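Local coordinates for protein thermostable monoacylglycerol lipase (Bacillus, PDB 4LHE) that hydrolyses monoacylglycerols, probably through a serine nucleophile carried on an alpha/beta hydrolase fold, at residues N18-L24 against G47-P53; F14-N18 against A40-A44. All coordinates share one frame; numbering follows the deposited sequence.

Contact 1 (N18-L24 against G47-P53); sequences NGPVGVL and GYTVCLP
Thr49 OG1 is gripped twice by the turn at Asn18 and Gly19, ahead of strand 21-26: it donates a hydrogen bond to Gly19 O at 2.6 Å, in the plane of that carbonyl, and accepts a bent bond from Asn18 N (132° at the hydrogen). Chi1 of -65° sets OG1 beside its own backbone N, facing Gly19 and Asn18. The Asn18 amide adds a straight bond, ND2 to Tyr48 O at 2.8 Å and 176°; Tyr48 O lies in the amide plane, although the donor stands well above the plane of the carbonyl. Beyond the turn the strands run parallel, with Thr49 N to Val21 O, Val23 N to Thr49 O and Cys51 N to Val23 O as successive backbone bonds. Val21 CG1 meets the edge of the Tyr48 ring near its plane, 3.4 Å from CE1, the two side chains pointing the same way. Leu24 CD1 touches Cys51 SG at 3.8 Å and Pro53 CD at 4.0 Å. Strand 90-96 continues the sheet beyond Gly22 and Leu24; helix 70-87 covers the Thr49, Cys51 and Leu24 face, while helix 37-45 lies against Val50.

Contact 2 (F14-N18 against A40-A44); sequences FYAEN and AEAYA
Phe14 makes the largest share of this contact, its ring reaching from strand 14-16 to helix 37-45. With CG anti to the backbone N (chi1 170°), the ring extends from a CB that already points to the helix. Its CD2 comes to 3.6 Å from Ala40 CB. One helical turn on, the Ala44 methyl sits near the ring plane at the edge, with CB 4.3 Å from Phe14 CZ. Glu41 lies between these two alanines in sequence and lays its aliphatic part over a face: CG is 4.3 Å above the ring plane, displaced toward the rim. The ring is thus met by methyls of successive turns and by a methylene from the residue between.

Tyr15, next in the chain, belongs to the other face of the strand and packs edge-to-face on Trp83. Ala16 again directs its CB to the helix and meets Ala44 CB at 4.2 Å, a methyl-to-methyl touch. At Asn18 the amide passes beside the helix, with ND2 3.9 Å from Ala44 CB. Asn18 ND2 is also 3.3 Å from Ala44 O, but at an angle too poor for a hydrogen bond, and the bond that holds this nitrogen goes instead to Tyr48 O.

The axes of the strand and helix segments approach to 9.6 Å, with their directions only 3° apart; Ala16, Ala40 and Ala44 all point their CB atoms across the gap. Tyr43 turns from strand 14-16 and packs between strands 21-26 and 49-52 and helix 234-247. A helix laid almost parallel to an outer strand, with alanines turned to the sheet, is the layered alpha/beta packing of the alpha/beta hydrolase fold, here at the antiparallel edge strand 14-16.

How the contacts relate
The two contacts meet at strand 49-52, which has strand 21-26 on one side and the antiparallel strand 14-16 on the other. Their centres are 6 Å apart. Probable hydrogen bonds, Val50 N to Ala16 O and Leu52 N to Phe14 O, both 2.9 Å, tie them directly, and Val50 CG1 packs 3.6 Å from Phe14 CE2. Asn18 belongs to both, at the junction of the outer strand and the turn. Contact 1 joins the two strands of a beta-alpha-beta unit; contact 2 involves its connecting helix. Both lie at the edge of the sheet formed by strand 14-16; the probable catalytic triad, Ser97, Asp196 and His226, is contributed by other parts of the fold.

Contact 1 (N18-L24 against G47-P53)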
loop_
_atom_site.group_PDB
_atom_site.type_symbol
_atom_site.label_atom_id
_atom_site.label_comp_id
_atom_site.label_asym_id
_atom_site.label_seq_id
_atom_site.Cartn_x
_atom_site.Cartn_y
_atom_site.Cartn_z
ATOM N N ASN A 18 -20.035 -1.302 -8.193
ATOM C CA ASN A 18 -20.586 -0.471 -9.242
ATOM C C ASN A 18 -20.535 -0.851 -10.712
ATOM O O ASN A 18 -21.518 -1.359 -11.240
ATOM C CB ASN A 18 -19.875 0.872 -9.084
ATOM C CG ASN A 18 -20.255 1.581 -7.791
ATOM O OD1 ASN A 18 -21.441 1.772 -7.499
ATOM N ND2 ASN A 18 -19.251 1.964 -7.003
ATOM N N GLY A 19 -19.401 -0.632 -11.368
ATOM C CA GLY A 19 -19.277 -0.969 -12.774
ATOM C C GLY A 19 -18.246 -2.074 -12.828
ATOM O O GLY A 19 -17.672 -2.455 -11.802
ATOM N N PRO A 20 -17.976 -2.571 -14.042
ATOM C CA PRO A 20 -17.161 -3.754 -14.338
ATOM C C PRO A 20 -15.671 -3.488 -14.225
ATOM O O PRO A 20 -14.890 -4.430 -14.308
ATOM C CB PRO A 20 -17.527 -4.057 -15.787
ATOM C CG PRO A 20 -17.777 -2.709 -16.364
ATOM C CD PRO A 20 -18.509 -1.963 -15.273
ATOM N N VAL A 21 -15.277 -2.231 -14.041
ATOM C CA VAL A 21 -13.887 -1.939 -13.722
ATOM C C VAL A 21 -13.687 -1.852 -12.197
ATOM O O VAL A 21 -14.454 -1.171 -11.506
ATOM C CB VAL A 21 -13.419 -0.642 -14.378
ATOM C CG1 VAL A 21 -11.948 -0.420 -14.061
ATOM C CG2 VAL A 21 -13.614 -0.724 -15.886
ATOM N N GLY A 22 -12.662 -2.531 -11.683
ATOM C CA GLY A 22 -12.439 -2.606 -10.245
ATOM C C GLY A 22 -11.136 -1.987 -9.781
ATOM O O GLY A 22 -10.139 -1.996 -10.496
ATOM N N VAL A 23 -11.151 -1.413 -8.584
ATOM C CA VAL A 23 -9.922 -0.936 -7.978
ATOM C C VAL A 23 -9.715 -1.589 -6.606
ATOM O O VAL A 23 -10.564 -1.474 -5.713
ATOM C CB VAL A 23 -9.887 0.602 -7.824
ATOM C CG1 VAL A 23 -8.512 1.024 -7.363
ATOM C CG2 VAL A 23 -10.199 1.289 -9.143
ATOM N N LEU A 24 -8.580 -2.270 -6.458
ATOM C CA LEU A 24 -8.146 -2.814 -5.168
ATOM C C LEU A 24 -7.224 -1.777 -4.529
ATOM O O LEU A 24 -6.260 -1.334 -5.177
ATOM C CB LEU A 24 -7.352 -4.104 -5.411
ATOM C CG LEU A 24 -6.829 -4.847 -4.190
ATOM C CD1 LEU A 24 -7.979 -5.336 -3.393
ATOM C CD2 LEU A 24 -5.930 -6.023 -4.603
ATOM N N GLY A 47 -17.658 5.566 -10.360
ATOM C CA GLY A 47 -18.276 4.437 -11.044
ATOM C C GLY A 47 -17.562 3.106 -10.910
ATOM O O GLY A 47 -18.029 2.086 -11.422
ATOM N N TYR A 48 -16.451 3.091 -10.188
ATOM C CA TYR A 48 -15.662 1.879 -10.069
ATOM C C TYR A 48 -16.145 0.985 -8.937
ATOM O O TYR A 48 -16.612 1.459 -7.910
ATOM C CB TYR A 48 -14.184 2.239 -9.885
ATOM C CG TYR A 48 -13.617 2.940 -11.099
ATOM C CD1 TYR A 48 -13.245 2.210 -12.212
ATOM C CD2 TYR A 48 -13.470 4.323 -11.140
ATOM C CE1 TYR A 48 -12.736 2.823 -13.333
ATOM C CE2 TYR A 48 -12.960 4.953 -12.276
ATOM C CZ TYR A 48 -12.603 4.180 -13.370
ATOM O OH TYR A 48 -12.078 4.745 -14.514
ATOM N N THR A 49 -16.070 -0.317 -9.158
ATOM C CA THR A 49 -16.156 -1.266 -8.064
ATOM C C THR A 49 -14.839 -1.139 -7.301
ATOM O O THR A 49 -13.761 -1.056 -7.898
ATOM C CB THR A 49 -16.381 -2.671 -8.602
ATOM O OG1 THR A 49 -17.671 -2.701 -9.231
ATOM C CG2 THR A 49 -16.346 -3.708 -7.495
ATOM N N VAL A 50 -14.937 -1.106 -5.981
ATOM C CA VAL A 50 -13.804 -0.759 -5.141
ATOM C C VAL A 50 -13.680 -1.784 -4.017
ATOM O O VAL A 50 -14.682 -2.173 -3.417
ATOM C CB VAL A 50 -14.016 0.659 -4.596
ATOM C CG1 VAL A 50 -13.412 0.819 -3.241
ATOM C CG2 VAL A 50 -13.462 1.692 -5.588
ATOM N N CYS A 51 -12.462 -2.250 -3.758
ATOM C CA CYS A 51 -12.216 -3.163 -2.633
ATOM C C CYS A 51 -11.051 -2.654 -1.780
ATOM O O CYS A 51 -9.920 -2.512 -2.264
ATOM C CB CYS A 51 -11.942 -4.587 -3.144
ATOM S SG CYS A 51 -11.389 -5.797 -1.888
ATOM N N LEU A 52 -11.326 -2.387 -0.509
ATOM C CA LEU A 52 -10.312 -1.841 0.388
ATOM C C LEU A 52 -10.288 -2.703 1.636
ATOM O O LEU A 52 -10.968 -2.400 2.631
ATOM C CB LEU A 52 -10.600 -0.358 0.721
ATOM C CG LEU A 52 -9.829 0.305 1.882
ATOM C CD1 LEU A 52 -8.341 -0.027 1.843
ATOM C CD2 LEU A 52 -10.015 1.814 1.872
ATOM N N PRO A 53 -9.530 -3.809 1.574
ATOM C CA PRO A 53 -9.447 -4.779 2.675
ATOM C C PRO A 53 -8.635 -4.240 3.839
ATOM O O PRO A 53 -7.842 -3.301 3.663
ATOM C CB PRO A 53 -8.722 -5.983 2.040
ATOM C CG PRO A 53 -7.916 -5.393 0.899
ATOM C CD PRO A 53 -8.780 -4.246 0.378
#

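Contact 2 (F14-N18 against A40-A44)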
loop_
_atom_site.group_PDB
_atom_site.type_symbol
_atom_site.label_atom_id
_atom_site.label_comp_id
_atom_site.label_asym_id
_atom_site.label_seq_id
_atom_site.Cartn_x
_atom_site.Cartn_y
_atom_site.Cartn_z
ATOM N N PHE A 14 -13.738 -1.486 3.286
ATOM C CA PHE A 14 -14.746 -0.792 2.500
ATOM C C PHE A 14 -14.918 -1.515 1.172
ATOM O O PHE A 14 -13.953 -1.691 0.423
ATOM C CB PHE A 14 -14.349 0.685 2.298
ATOM C CG PHE A 14 -15.209 1.424 1.300
ATOM C CD1 PHE A 14 -16.536 1.711 1.576
ATOM C CD2 PHE A 14 -14.682 1.844 0.091
ATOM C CE1 PHE A 14 -17.319 2.395 0.652
ATOM C CE2 PHE A 14 -15.465 2.521 -0.832
ATOM C CZ PHE A 14 -16.779 2.796 -0.551
ATOM N N TYR A 15 -16.149 -1.956 0.900
ATOM C CA TYR A 15 -16.487 -2.582 -0.374
ATOM C C TYR A 15 -17.622 -1.819 -1.057
ATOM O O TYR A 15 -18.559 -1.364 -0.391
ATOM C CB TYR A 15 -16.918 -4.042 -0.162
ATOM C CG TYR A 15 -15.895 -4.881 0.578
ATOM C CD1 TYR A 15 -14.979 -5.663 -0.120
ATOM C CD2 TYR A 15 -15.843 -4.886 1.969
ATOM C CE1 TYR A 15 -14.042 -6.433 0.543
ATOM C CE2 TYR A 15 -14.903 -5.654 2.644
ATOM C CZ TYR A 15 -14.003 -6.418 1.920
ATOM O OH TYR A 15 -13.071 -7.190 2.574
ATOM N N ALA A 16 -17.538 -1.679 -2.380
ATOM C CA ALA A 16 -18.622 -1.067 -3.149
ATOM C C ALA A 16 -18.668 -1.622 -4.553
ATOM O O ALA A 16 -17.657 -1.604 -5.274
ATOM C CB ALA A 16 -18.504 0.452 -3.179
ATOM N N GLU A 17 -19.847 -2.106 -4.939
ATOM C CA GLU A 17 -20.064 -2.708 -6.248
ATOM C C GLU A 17 -20.802 -1.906 -7.299
ATOM O O GLU A 17 -22.031 -1.830 -7.291
ATOM C CB GLU A 17 -20.947 -3.948 -6.133
ATOM C CG GLU A 17 -20.434 -4.976 -5.162
ATOM C CD GLU A 17 -20.893 -6.376 -5.533
ATOM O OE1 GLU A 17 -21.320 -6.573 -6.696
ATOM O OE2 GLU A 17 -20.819 -7.270 -4.665
ATOM N N ASN A 18 -20.035 -1.302 -8.193
ATOM C CA ASN A 18 -20.586 -0.471 -9.242
ATOM C C ASN A 18 -20.535 -0.851 -10.712
ATOM O O ASN A 18 -21.518 -1.359 -11.240
ATOM C CB ASN A 18 -19.875 0.872 -9.084
ATOM C CG ASN A 18 -20.255 1.581 -7.791
ATOM O OD1 ASN A 18 -21.441 1.772 -7.499
ATOM N ND2 ASN A 18 -19.251 1.964 -7.003
ATOM N N ALA A 40 -10.642 5.415 -2.084
ATOM C CA ALA A 40 -11.658 4.399 -2.354
ATOM C C ALA A 40 -13.037 5.026 -2.593
ATOM O O ALA A 40 -13.752 4.652 -3.544
ATOM C CB ALA A 40 -11.717 3.424 -1.204
ATOM N N GLU A 41 -13.402 5.981 -1.739
ATOM C CA GLU A 41 -14.677 6.677 -1.868
ATOM C C GLU A 41 -14.794 7.491 -3.155
ATOM O O GLU A 41 -15.817 7.412 -3.844
ATOM C CB GLU A 41 -14.989 7.520 -0.616
ATOM C CG GLU A 41 -15.262 6.656 0.634
ATOM C CD GLU A 41 -15.537 7.471 1.895
ATOM O OE1 GLU A 41 -15.659 8.712 1.802
ATOM O OE2 GLU A 41 -15.653 6.867 2.990
ATOM N N ALA A 42 -13.753 8.256 -3.488
ATOM C CA ALA A 42 -13.691 8.954 -4.783
ATOM C C ALA A 42 -13.764 8.042 -6.023
ATOM O O ALA A 42 -14.400 8.413 -7.020
ATOM C CB ALA A 42 -12.470 9.847 -4.857
ATOM N N TYR A 43 -13.128 6.867 -5.984
ATOM C CA TYR A 43 -13.182 5.961 -7.146
ATOM C C TYR A 43 -14.561 5.291 -7.275
ATOM O O TYR A 43 -15.057 5.067 -8.384
ATOM C CB TYR A 43 -12.056 4.909 -7.111
ATOM C CG TYR A 43 -10.645 5.483 -6.989
ATOM C CD1 TYR A 43 -10.347 6.775 -7.407
ATOM C CD2 TYR A 43 -9.622 4.727 -6.431
ATOM C CE1 TYR A 43 -9.054 7.296 -7.282
ATOM C CE2 TYR A 43 -8.345 5.234 -6.304
ATOM C CZ TYR A 43 -8.067 6.518 -6.724
ATOM O OH TYR A 43 -6.779 7.010 -6.576
ATOM N N ALA A 44 -15.162 4.977 -6.134
ATOM C CA ALA A 44 -16.511 4.423 -6.095
ATOM C C ALA A 44 -17.515 5.428 -6.672
ATOM O O ALA A 44 -18.396 5.068 -7.458
ATOM C CB ALA A 44 -16.872 4.050 -4.671
#